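Local coordinates for probable molybdopterin-guanine dinucleotide biosynthesis protein A (Aquifex aeolicus, PDB 2E8B), which probably transfers the GMP moiety of GTP to Mo-molybdopterin, forming the molybdopterin guanine dinucleotide form of the molybdenum cofactor, at residues A[4-8]-A[51-55]; A[124-130]-A[168-174]; A[133-137]-A[160-164]; A[148-152]-A[163-167]. One frame throughout, in Å; residues are numbered along the deposited sequence.

How the contacts relate
The four contacts illustrate how chemistry follows place in an alpha/beta fold. Contact 2 pairs two parallel strands, mostly through backbone hydrogen bonds, and the other two C-terminal contacts are nested along the chain within the loop it closes. Contact 3 lays the short strand 134-135 and its following corner against helix 160-167 through side chains alone. Contact 4 uses the same helix, with L164 packing in contact 3 and L163 in contact 4, but meets helix 146-154 with a small apolar centre and a charged outer edge. Contact 1 stands apart, its centre about 29 Å from that of contact 4: an N-terminal loop meeting the end of helix 32-51 and the loop after it. All four are partly buried; contact 2 has the most buried residues.

Contact 1: A[4-8]-A[51-55]; sequences FTWRK and KSVFK
K8 lays its extended side chain over the turn that leaves helix 32-51, its CD 3.5 Å from F54 C and its CB 3.4 Å from K55 CG. In the Rossmann-like alpha/beta fold of this GT-A-type domain, 51-55 connects that helix to strand 56-61; where helix gives way to loop, the carbonyls of K51 and S52 are met by the side chains of K8 and T5, ahead of strand 16-22. T5 lies opposite V53 (CA-CA 4.2 Å) and K8 opposite F54 (6.0 Å). T5 (phi/psi -83/-48°) and W6 (-44/-37°) turn the chain, R7 (-132/106°) and K8 (-66/131°) are extended, so T5 and K8 both reach 51-55. K51 (-62/-23°) is helical and S52 (-78/-13°) near it; phi widens to -112° at V53 before the extended F54 (-111/149°). K8, chi1 to chi4 m, t, t, m, brings NZ to K51 O for a 3.0 Å hydrogen bond; NZ also lies 2.8 Å from S52 O. T5, chi1 t, rests CB 3.9 Å from V53 CG2, and its OG1 also bonds K112. L116 of helix 112-120 touches F4, T5 and V53. The tightest link is a very short hydrogen bond, T5 OG1 to S52 O, 2.4 Å.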
loop_
_atom_site.group_PDB
_atom_site.type_symbol
_atom_site.label_atom_id
_atom_site.label_comp_id
_atom_site.label_asym_id
_atom_site.label_seq_id
_atom_site.Cartn_x
_atom_site.Cartn_y
_atom_site.Cartn_z
ATOM N N PHE A 4 -10.760 -7.641 11.192
ATOM C CA PHE A 4 -10.145 -9.003 11.157
ATOM C C PHE A 4 -10.517 -9.609 9.820
ATOM O O PHE A 4 -11.394 -9.078 9.132
ATOM C CB PHE A 4 -10.697 -9.859 12.299
ATOM C CG PHE A 4 -9.743 -10.909 12.808
ATOM C CD1 PHE A 4 -8.390 -10.631 12.975
ATOM C CD2 PHE A 4 -10.218 -12.147 13.211
ATOM C CE1 PHE A 4 -7.534 -11.577 13.550
ATOM C CE2 PHE A 4 -9.361 -13.102 13.788
ATOM C CZ PHE A 4 -8.021 -12.802 13.953
ATOM N N THR A 5 -9.855 -10.701 9.442
ATOM C CA THR A 5 -10.153 -11.334 8.169
ATOM C C THR A 5 -11.282 -12.302 7.906
ATOM O O THR A 5 -11.998 -12.152 6.920
ATOM C CB THR A 5 -9.035 -12.283 7.735
ATOM O OG1 THR A 5 -9.459 -13.029 6.588
ATOM C CG2 THR A 5 -8.682 -13.242 8.867
ATOM N N TRP A 6 -11.422 -13.298 8.777
ATOM C CA TRP A 6 -12.482 -14.302 8.683
ATOM C C TRP A 6 -13.922 -13.907 8.369
ATOM O O TRP A 6 -14.622 -14.625 7.659
ATOM C CB TRP A 6 -12.637 -14.637 10.156
ATOM N N ARG A 7 -14.363 -12.767 8.898
ATOM C CA ARG A 7 -15.629 -12.172 8.498
ATOM C C ARG A 7 -15.345 -10.695 8.234
ATOM O O ARG A 7 -15.151 -9.903 9.160
ATOM C CB ARG A 7 -16.698 -12.340 9.552
ATOM N N LYS A 8 -15.326 -10.335 6.954
ATOM C CA LYS A 8 -15.063 -8.968 6.538
ATOM C C LYS A 8 -16.176 -8.031 6.974
ATOM O O LYS A 8 -17.358 -8.308 6.761
ATOM C CB LYS A 8 -14.896 -8.908 5.014
ATOM C CG LYS A 8 -14.038 -10.023 4.438
ATOM C CD LYS A 8 -13.976 -9.971 2.922
ATOM C CE LYS A 8 -13.220 -11.167 2.388
ATOM N NZ LYS A 8 -11.888 -11.319 3.028
ATOM N N LYS A 51 -7.302 -9.617 -0.601
ATOM C CA LYS A 51 -8.663 -10.096 -0.811
ATOM C C LYS A 51 -9.132 -11.038 0.289
ATOM O O LYS A 51 -10.335 -11.191 0.497
ATOM C CB LYS A 51 -8.790 -10.790 -2.169
ATOM C CG LYS A 51 -8.998 -9.835 -3.340
ATOM C CD LYS A 51 -10.479 -9.538 -3.636
ATOM C CE LYS A 51 -11.197 -8.774 -2.522
ATOM N NZ LYS A 51 -11.854 -9.663 -1.528
ATOM N N SER A 52 -8.197 -11.670 0.993
ATOM C CA SER A 52 -8.576 -12.589 2.064
ATOM C C SER A 52 -8.987 -11.820 3.315
ATOM O O SER A 52 -9.584 -12.380 4.232
ATOM C CB SER A 52 -7.426 -13.552 2.401
ATOM O OG SER A 52 -6.361 -12.923 3.101
ATOM N N VAL A 53 -8.683 -10.528 3.330
ATOM C CA VAL A 53 -9.007 -9.672 4.465
ATOM C C VAL A 53 -10.073 -8.603 4.191
ATOM O O VAL A 53 -10.885 -8.295 5.068
ATOM C CB VAL A 53 -7.735 -8.955 4.986
ATOM C CG1 VAL A 53 -8.101 -7.918 6.042
ATOM C CG2 VAL A 53 -6.767 -9.975 5.562
ATOM N N PHE A 54 -10.079 -8.046 2.983
ATOM C CA PHE A 54 -11.018 -6.976 2.646
ATOM C C PHE A 54 -12.112 -7.312 1.638
ATOM O O PHE A 54 -11.916 -8.125 0.735
ATOM C CB PHE A 54 -10.228 -5.772 2.138
ATOM C CG PHE A 54 -9.163 -5.303 3.092
ATOM C CD1 PHE A 54 -9.494 -4.537 4.205
ATOM C CD2 PHE A 54 -7.829 -5.650 2.887
ATOM C CE1 PHE A 54 -8.510 -4.118 5.104
ATOM C CE2 PHE A 54 -6.839 -5.239 3.774
ATOM C CZ PHE A 54 -7.181 -4.470 4.889
ATOM N N LYS A 55 -13.258 -6.654 1.792
ATOM C CA LYS A 55 -14.401 -6.851 0.904
ATOM C C LYS A 55 -14.068 -6.342 -0.495
ATOM O O LYS A 55 -14.483 -6.927 -1.496
ATOM C CB LYS A 55 -15.621 -6.103 1.449
ATOM C CG LYS A 55 -15.949 -6.450 2.894
ATOM C CD LYS A 55 -17.098 -5.618 3.459
ATOM C CE LYS A 55 -18.421 -5.957 2.794
ATOM N NZ LYS A 55 -19.572 -5.317 3.495
#

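Contact 2: A[124-130]-A[168-174]; sequences EPVSVAK and GYNEVEI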
loop_
_atom_site.group_PDB
_atom_site.type_symbol
_atom_site.label_atom_id
_atom_site.label_comp_id
_atom_site.label_asym_id
_atom_site.label_seq_id
_atom_site.Cartn_x
_atom_site.Cartn_y
_atom_site.Cartn_z
ATOM N N GLU A 124 -6.415 6.928 14.289
ATOM C CA GLU A 124 -6.373 8.066 13.377
ATOM C C GLU A 124 -5.165 8.966 13.656
ATOM O O GLU A 124 -4.661 9.002 14.775
ATOM C CB GLU A 124 -7.666 8.872 13.505
ATOM C CG GLU A 124 -8.905 8.118 13.035
ATOM C CD GLU A 124 -10.185 8.903 13.251
ATOM O OE1 GLU A 124 -10.275 10.044 12.753
ATOM O OE2 GLU A 124 -11.101 8.379 13.919
ATOM N N PRO A 125 -4.687 9.708 12.639
ATOM C CA PRO A 125 -5.209 9.743 11.272
ATOM C C PRO A 125 -4.560 8.705 10.361
ATOM O O PRO A 125 -5.072 8.414 9.284
ATOM C CB PRO A 125 -4.891 11.166 10.829
ATOM C CG PRO A 125 -3.562 11.392 11.452
ATOM C CD PRO A 125 -3.722 10.805 12.849
ATOM N N VAL A 126 -3.429 8.167 10.804
ATOM C CA VAL A 126 -2.683 7.163 10.049
ATOM C C VAL A 126 -1.978 6.208 11.001
ATOM O O VAL A 126 -1.466 6.621 12.037
ATOM C CB VAL A 126 -1.587 7.808 9.177
ATOM C CG1 VAL A 126 -0.872 6.732 8.364
ATOM C CG2 VAL A 126 -2.181 8.861 8.282
ATOM N N SER A 127 -1.961 4.929 10.645
ATOM C CA SER A 127 -1.267 3.919 11.434
ATOM C C SER A 127 -0.496 3.089 10.426
ATOM O O SER A 127 -1.084 2.491 9.524
ATOM C CB SER A 127 -2.254 3.032 12.200
ATOM O OG SER A 127 -2.808 3.740 13.297
ATOM N N VAL A 128 0.822 3.076 10.563
ATOM C CA VAL A 128 1.654 2.327 9.640
ATOM C C VAL A 128 2.556 1.354 10.368
ATOM O O VAL A 128 2.944 1.577 11.519
ATOM C CB VAL A 128 2.524 3.264 8.782
ATOM C CG1 VAL A 128 1.678 3.922 7.701
ATOM C CG2 VAL A 128 3.164 4.317 9.663
ATOM N N ALA A 129 2.887 0.270 9.678
ATOM C CA ALA A 129 3.744 -0.771 10.225
ATOM C C ALA A 129 5.162 -0.274 10.482
ATOM O O ALA A 129 5.713 0.492 9.698
ATOM C CB ALA A 129 3.774 -1.963 9.267
ATOM N N LYS A 130 5.748 -0.726 11.585
ATOM C CA LYS A 130 7.099 -0.331 11.949
ATOM C C LYS A 130 7.953 -1.501 12.419
ATOM O O LYS A 130 7.635 -2.167 13.404
ATOM C CB LYS A 130 7.053 0.742 13.050
ATOM C CG LYS A 130 8.413 1.179 13.584
ATOM C CD LYS A 130 9.229 1.900 12.526
ATOM C CE LYS A 130 10.581 2.345 13.068
ATOM N NZ LYS A 130 10.456 3.316 14.193
ATOM N N GLY A 168 0.785 13.840 11.276
ATOM C CA GLY A 168 0.870 13.013 12.466
ATOM C C GLY A 168 0.596 11.564 12.099
ATOM O O GLY A 168 -0.166 11.289 11.173
ATOM N N TYR A 169 1.213 10.631 12.810
ATOM C CA TYR A 169 1.003 9.222 12.512
ATOM C C TYR A 169 1.316 8.334 13.696
ATOM O O TYR A 169 2.037 8.727 14.623
ATOM C CB TYR A 169 1.848 8.805 11.304
ATOM C CG TYR A 169 3.340 8.827 11.542
ATOM C CD1 TYR A 169 4.066 10.011 11.415
ATOM C CD2 TYR A 169 4.036 7.659 11.871
ATOM C CE1 TYR A 169 5.446 10.036 11.602
ATOM C CE2 TYR A 169 5.415 7.675 12.057
ATOM C CZ TYR A 169 6.113 8.862 11.920
ATOM O OH TYR A 169 7.479 8.880 12.083
ATOM N N ASN A 170 0.758 7.131 13.664
ATOM C CA ASN A 170 0.962 6.161 14.725
ATOM C C ASN A 170 1.740 4.962 14.205
ATOM O O ASN A 170 1.423 4.428 13.142
ATOM C CB ASN A 170 -0.391 5.694 15.258
ATOM C CG ASN A 170 -1.222 6.837 15.797
ATOM O OD1 ASN A 170 -0.920 7.390 16.851
ATOM N ND2 ASN A 170 -2.266 7.208 15.066
ATOM N N GLU A 171 2.762 4.547 14.947
ATOM C CA GLU A 171 3.552 3.388 14.556
ATOM C C GLU A 171 2.944 2.137 15.164
ATOM O O GLU A 171 2.558 2.126 16.336
ATOM C CB GLU A 171 4.986 3.466 15.082
ATOM C CG GLU A 171 5.896 4.502 14.466
ATOM C CD GLU A 171 7.333 4.311 14.936
ATOM O OE1 GLU A 171 7.534 3.765 16.049
ATOM O OE2 GLU A 171 8.261 4.708 14.205
ATOM N N VAL A 172 2.856 1.082 14.369
ATOM C CA VAL A 172 2.357 -0.182 14.878
ATOM C C VAL A 172 3.598 -1.060 14.890
ATOM O O VAL A 172 4.078 -1.474 13.839
ATOM C CB VAL A 172 1.282 -0.790 13.953
ATOM C CG1 VAL A 172 0.838 -2.140 14.497
ATOM C CG2 VAL A 172 0.091 0.142 13.852
ATOM N N GLU A 173 4.154 -1.287 16.079
ATOM C CA GLU A 173 5.350 -2.110 16.211
ATOM C C GLU A 173 4.992 -3.532 15.815
ATOM O O GLU A 173 4.182 -4.185 16.476
ATOM C CB GLU A 173 5.859 -2.089 17.653
ATOM C CG GLU A 173 7.141 -2.877 17.861
ATOM C CD GLU A 173 7.569 -2.914 19.316
ATOM O OE1 GLU A 173 7.804 -1.834 19.892
ATOM O OE2 GLU A 173 7.666 -4.024 19.884
ATOM N N ILE A 174 5.584 -4.007 14.726
ATOM C CA ILE A 174 5.293 -5.348 14.244
ATOM C C ILE A 174 5.916 -6.411 15.125
ATOM O O ILE A 174 7.106 -6.350 15.440
ATOM C CB ILE A 174 5.785 -5.532 12.792
ATOM C CG1 ILE A 174 5.039 -4.560 11.874
ATOM C CG2 ILE A 174 5.574 -6.969 12.338
ATOM C CD1 ILE A 174 3.520 -4.699 11.922
HETATM O O HOH W 1 9.038 -4.568 14.874
#
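Apolar contacts between these two parallel strands are few and modest, because neighbouring strands meet chiefly through their backbones. V126 CB lies 4.2 Å from Y169 CB and V128 CG2 4.1 Å from Y169 CD2; A129, on the face of the sheet opposite V128, brings CB 3.8 Å from I174 CD1. Between these patches the main chains pair in parallel register, S127 with N170 through K130 with E173. V126, V128 and K130 bond to 170-174, while S127 turns its backbone bonds to V140, and A129 to H135 and V138. N170 N donates to V126 O (2.8 Å), V128 N to N170 O (3.0 Å), V172 N to V128 O (2.9 Å), K130 N to V172 O (2.9 Å) and I174 N to K130 O (3.1 Å). The short strand axes approach to 4.5 Å at 39°, a marked twist.

Polar side chains close both ends. N170 ND2 donates to E124 O at 3.0 Å and weakly to V126 O at 3.2 Å, beside the cis peptide that precedes P125. At the far end K130 NZ forms a 2.6 Å salt bridge with E171 OE2, while a water bridges K130 O (3.1 Å) and I174 O (2.7 Å). G168 is the first residue to leave helical angles after helix 160-167, where a CB would jam against V167 O. Strand 126-130 also pairs antiparallel with strands 134-135 and 140-142, and L164 of the helix packs on V126 and Y169.

Contact 3: A[133-137]-A[160-164]; sequences KLHTL and IWALL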
loop_
_atom_site.group_PDB
_atom_site.type_symbol
_atom_site.label_atom_id
_atom_site.label_comp_id
_atom_site.label_asym_id
_atom_site.label_seq_id
_atom_site.Cartn_x
_atom_site.Cartn_y
_atom_site.Cartn_z
ATOM N N LYS A 133 12.436 -0.442 9.899
ATOM C CA LYS A 133 12.060 0.594 8.948
ATOM C C LYS A 133 10.602 1.009 9.117
ATOM O O LYS A 133 9.775 0.224 9.576
ATOM C CB LYS A 133 12.263 0.071 7.523
ATOM C CG LYS A 133 11.562 0.882 6.443
ATOM C CD LYS A 133 11.778 0.278 5.064
ATOM C CE LYS A 133 11.049 1.081 4.004
ATOM N NZ LYS A 133 11.401 0.635 2.631
ATOM N N LEU A 134 10.295 2.250 8.749
ATOM C CA LEU A 134 8.919 2.728 8.821
ATOM C C LEU A 134 8.281 2.354 7.483
ATOM O O LEU A 134 8.709 2.827 6.428
ATOM C CB LEU A 134 8.879 4.246 9.002
ATOM C CG LEU A 134 7.469 4.840 9.083
ATOM C CD1 LEU A 134 6.789 4.360 10.361
ATOM C CD2 LEU A 134 7.537 6.361 9.048
ATOM N N HIS A 135 7.273 1.493 7.520
ATOM C CA HIS A 135 6.619 1.085 6.292
ATOM C C HIS A 135 5.452 1.987 5.954
ATOM O O HIS A 135 4.303 1.691 6.270
ATOM C CB HIS A 135 6.186 -0.370 6.410
ATOM C CG HIS A 135 7.331 -1.292 6.669
ATOM N ND1 HIS A 135 7.769 -1.601 7.938
ATOM C CD2 HIS A 135 8.199 -1.883 5.817
ATOM C CE1 HIS A 135 8.860 -2.340 7.856
ATOM N NE2 HIS A 135 9.143 -2.524 6.580
ATOM N N THR A 136 5.776 3.095 5.294
ATOM C CA THR A 136 4.800 4.098 4.903
ATOM C C THR A 136 3.685 3.566 4.026
ATOM O O THR A 136 2.593 4.138 3.989
ATOM C CB THR A 136 5.471 5.246 4.143
ATOM O OG1 THR A 136 6.121 4.723 2.980
ATOM C CG2 THR A 136 6.489 5.946 5.023
ATOM N N LEU A 137 3.952 2.471 3.323
ATOM C CA LEU A 137 2.943 1.899 2.440
ATOM C C LEU A 137 2.304 0.608 2.940
ATOM O O LEU A 137 1.857 -0.220 2.142
ATOM C CB LEU A 137 3.528 1.689 1.041
ATOM C CG LEU A 137 4.132 2.959 0.420
ATOM C CD1 LEU A 137 4.679 2.653 -0.975
ATOM C CD2 LEU A 137 3.071 4.048 0.344
ATOM N N ILE A 160 6.842 11.260 1.704
ATOM C CA ILE A 160 5.766 10.779 2.565
ATOM C C ILE A 160 6.202 10.948 4.020
ATOM O O ILE A 160 5.364 11.093 4.913
ATOM C CB ILE A 160 5.414 9.306 2.272
ATOM C CG1 ILE A 160 4.819 9.197 0.860
ATOM C CG2 ILE A 160 4.394 8.795 3.287
ATOM C CD1 ILE A 160 4.490 7.771 0.434
ATOM N N TRP A 161 7.509 10.932 4.261
ATOM C CA TRP A 161 8.017 11.132 5.622
ATOM C C TRP A 161 7.607 12.516 6.102
ATOM O O TRP A 161 7.180 12.686 7.239
ATOM C CB TRP A 161 9.544 11.039 5.681
ATOM C CG TRP A 161 10.104 9.653 5.653
ATOM C CD1 TRP A 161 9.417 8.477 5.776
ATOM C CD2 TRP A 161 11.483 9.298 5.503
ATOM N NE1 TRP A 161 10.288 7.412 5.710
ATOM C CE2 TRP A 161 11.562 7.888 5.546
ATOM C CE3 TRP A 161 12.664 10.037 5.338
ATOM C CZ2 TRP A 161 12.774 7.200 5.430
ATOM C CZ3 TRP A 161 13.870 9.352 5.222
ATOM C CH2 TRP A 161 13.914 7.949 5.269
ATOM N N ALA A 162 7.741 13.509 5.227
ATOM C CA ALA A 162 7.381 14.882 5.573
ATOM C C ALA A 162 5.874 14.992 5.746
ATOM O O ALA A 162 5.387 15.689 6.636
ATOM C CB ALA A 162 7.861 15.842 4.483
ATOM N N LEU A 163 5.137 14.305 4.884
ATOM C CA LEU A 163 3.682 14.313 4.962
ATOM C C LEU A 163 3.240 13.777 6.319
ATOM O O LEU A 163 2.420 14.393 7.002
ATOM C CB LEU A 163 3.080 13.436 3.863
ATOM C CG LEU A 163 1.581 13.136 3.992
ATOM C CD1 LEU A 163 0.760 14.406 3.728
ATOM C CD2 LEU A 163 1.191 12.044 2.996
ATOM N N LEU A 164 3.792 12.629 6.702
ATOM C CA LEU A 164 3.433 11.998 7.962
ATOM C C LEU A 164 3.807 12.832 9.184
ATOM O O LEU A 164 3.065 12.858 10.162
ATOM C CB LEU A 164 4.048 10.599 8.043
ATOM C CG LEU A 164 3.437 9.583 7.067
ATOM C CD1 LEU A 164 4.095 8.230 7.280
ATOM C CD2 LEU A 164 1.939 9.471 7.285
#
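Apolar packing carries this contact, in which helix 160-167 lies against the short strand 134-135 and the corner after it, in the alpha/beta, GT-A-type fold of the MobA family. Among the purely hydrocarbon contacts, L134 extends toward the helix and places CD2 4.3 Å from L164 CD1, while L137 CD2 lies 4.0 Å from I160 CD1. I160 and L164 are one helical turn apart, linked by the backbone bond from L164 N to I160 O at 2.8 Å, so they present one face of the helix to 133-137. T136 sits between them and adds contacts through its carbon atoms: CB is 3.8 Å from I160 CG2 and CG2 is 4.0 Å from L164 CD1.

Polar interactions do not join the two segments. The backbone of 133-137 is instead shaped locally, H135 centring an inverse gamma turn with a weak bond from T136 N to L134 O at 3.2 Å, after which the chain turns a corner at 136 and 137. H135 itself points away and bonds to A129 through its main chain. That corner brings L137 within about 4 Å, side chain to side chain, of L20, a predicted GTP-binding residue.

The aromatic contribution comes from W161, whose indole flanks the same site. L134 CD2 is 4.3 Å from W161 CD1, and T136 CG2 meets the edge of the ring at that same W161 CD1, 3.9 Å away.

Contact 4: A[148-152]-A[163-167]; sequences KIEER and LLKDV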
loop_
_atom_site.group_PDB
_atom_site.type_symbol
_atom_site.label_atom_id
_atom_site.label_comp_id
_atom_site.label_asym_id
_atom_site.label_seq_id
_atom_site.Cartn_x
_atom_site.Cartn_y
_atom_site.Cartn_z
ATOM N N LYS A 148 -4.435 17.779 2.687
ATOM C CA LYS A 148 -3.037 17.999 3.046
ATOM C C LYS A 148 -2.071 17.351 2.061
ATOM O O LYS A 148 -1.053 17.941 1.702
ATOM C CB LYS A 148 -2.763 17.460 4.452
ATOM C CG LYS A 148 -3.334 18.323 5.572
ATOM C CD LYS A 148 -2.269 19.228 6.191
ATOM C CE LYS A 148 -1.639 20.162 5.170
ATOM N NZ LYS A 148 -0.618 21.043 5.802
ATOM N N ILE A 149 -2.385 16.134 1.633
ATOM C CA ILE A 149 -1.527 15.430 0.689
ATOM C C ILE A 149 -1.493 16.209 -0.618
ATOM O O ILE A 149 -0.435 16.415 -1.211
ATOM C CB ILE A 149 -2.053 14.005 0.416
ATOM C CG1 ILE A 149 -1.992 13.174 1.699
ATOM C CG2 ILE A 149 -1.235 13.349 -0.689
ATOM C CD1 ILE A 149 -2.477 11.755 1.540
ATOM N N GLU A 150 -2.664 16.656 -1.051
ATOM C CA GLU A 150 -2.776 17.409 -2.287
ATOM C C GLU A 150 -1.983 18.708 -2.193
ATOM O O GLU A 150 -1.347 19.136 -3.158
ATOM C CB GLU A 150 -4.243 17.713 -2.570
ATOM C CG GLU A 150 -4.500 18.163 -3.981
ATOM C CD GLU A 150 -5.947 18.509 -4.210
ATOM O OE1 GLU A 150 -6.809 17.614 -4.063
ATOM O OE2 GLU A 150 -6.218 19.679 -4.531
ATOM N N GLU A 151 -2.026 19.330 -1.020
ATOM C CA GLU A 151 -1.317 20.578 -0.779
ATOM C C GLU A 151 0.196 20.402 -0.911
ATOM O O GLU A 151 0.868 21.185 -1.583
ATOM C CB GLU A 151 -1.657 21.090 0.619
ATOM C CG GLU A 151 -1.009 22.404 0.999
ATOM C CD GLU A 151 -1.439 22.859 2.377
ATOM O OE1 GLU A 151 -2.662 22.964 2.608
ATOM O OE2 GLU A 151 -0.563 23.112 3.231
ATOM N N ARG A 152 0.732 19.370 -0.267
ATOM C CA ARG A 152 2.168 19.119 -0.323
ATOM C C ARG A 152 2.633 18.725 -1.727
ATOM O O ARG A 152 3.679 19.180 -2.185
ATOM C CB ARG A 152 2.551 18.037 0.693
ATOM C CG ARG A 152 2.228 18.404 2.141
ATOM C CD ARG A 152 2.911 17.455 3.118
ATOM N NE ARG A 152 4.348 17.704 3.192
ATOM C CZ ARG A 152 4.901 18.667 3.920
ATOM N NH1 ARG A 152 4.136 19.474 4.646
ATOM N NH2 ARG A 152 6.214 18.832 3.918
ATOM N N LEU A 163 5.137 14.305 4.884
ATOM C CA LEU A 163 3.682 14.313 4.962
ATOM C C LEU A 163 3.240 13.777 6.319
ATOM O O LEU A 163 2.420 14.393 7.002
ATOM C CB LEU A 163 3.080 13.436 3.863
ATOM C CG LEU A 163 1.581 13.136 3.992
ATOM C CD1 LEU A 163 0.760 14.406 3.728
ATOM C CD2 LEU A 163 1.191 12.044 2.996
ATOM N N LEU A 164 3.792 12.629 6.702
ATOM C CA LEU A 164 3.433 11.998 7.962
ATOM C C LEU A 164 3.807 12.832 9.184
ATOM O O LEU A 164 3.065 12.858 10.162
ATOM C CB LEU A 164 4.048 10.599 8.043
ATOM C CG LEU A 164 3.437 9.583 7.067
ATOM C CD1 LEU A 164 4.095 8.230 7.280
ATOM C CD2 LEU A 164 1.939 9.471 7.285
ATOM N N LYS A 165 4.947 13.516 9.139
ATOM C CA LYS A 165 5.326 14.364 10.265
ATOM C C LYS A 165 4.341 15.529 10.355
ATOM O O LYS A 165 3.984 15.979 11.444
ATOM C CB LYS A 165 6.747 14.903 10.083
ATOM C CG LYS A 165 7.815 13.868 10.348
ATOM C CD LYS A 165 9.191 14.501 10.382
ATOM C CE LYS A 165 10.192 13.574 11.046
ATOM N NZ LYS A 165 11.535 14.210 11.168
ATOM N N ASP A 166 3.886 15.996 9.200
ATOM C CA ASP A 166 2.948 17.109 9.141
ATOM C C ASP A 166 1.593 16.736 9.739
ATOM O O ASP A 166 1.122 17.373 10.681
ATOM C CB ASP A 166 2.769 17.547 7.680
ATOM C CG ASP A 166 1.948 18.814 7.540
ATOM O OD1 ASP A 166 1.481 19.351 8.566
ATOM O OD2 ASP A 166 1.772 19.274 6.389
ATOM N N VAL A 167 0.981 15.686 9.202
ATOM C CA VAL A 167 -0.338 15.254 9.652
ATOM C C VAL A 167 -0.355 14.432 10.936
ATOM O O VAL A 167 -1.389 14.347 11.606
ATOM C CB VAL A 167 -1.052 14.448 8.546
ATOM C CG1 VAL A 167 -1.118 15.272 7.271
ATOM C CG2 VAL A 167 -0.318 13.141 8.294
HETATM O O HOH W 2 -0.918 20.726 9.000
#
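K148 comes first on the helix 148-152 side and serves two roles. Its CB rests 3.9 Å from V167 CG1, while NZ, at the end of a bent chain, makes a 3.0 Å salt bridge with D166 OD2. The same ammonium has a weak 3.3 Å salt bridge with E151 OE2 on its own helix, and a water joins K148 NZ (3.2 Å) to D166 OD1 (2.8 Å), so both carboxylate oxygens are engaged.

I149, next along, turns to the buried side: its CG1 approaches L163 CD2 to 3.6 Å. L88 of helix 84-94 touches both I149 and L163, extending this apolar patch inward. Helix 146-154 and helix 160-167 are two consecutive helices of the alpha/beta fold, their short axes 10.8 Å apart at closest approach and inclined at 131°. This wide, steeply inclined crossing leaves room for long side chains between them, and strand 170-173 follows the second helix back into the sheet.

E151 adds its carboxylate to the charged network from the same helix without touching 163-167. R152 finishes the segment, laying CD 3.7 Å from L163 CA and 3.8 Å from L163 CD1. Its guanidinium meets D166 edge-on, NH1 giving a weak 2.9 Å hydrogen bond within a salt bridge to OD2, while NH2 pairs with D157 in the connection between the two helices.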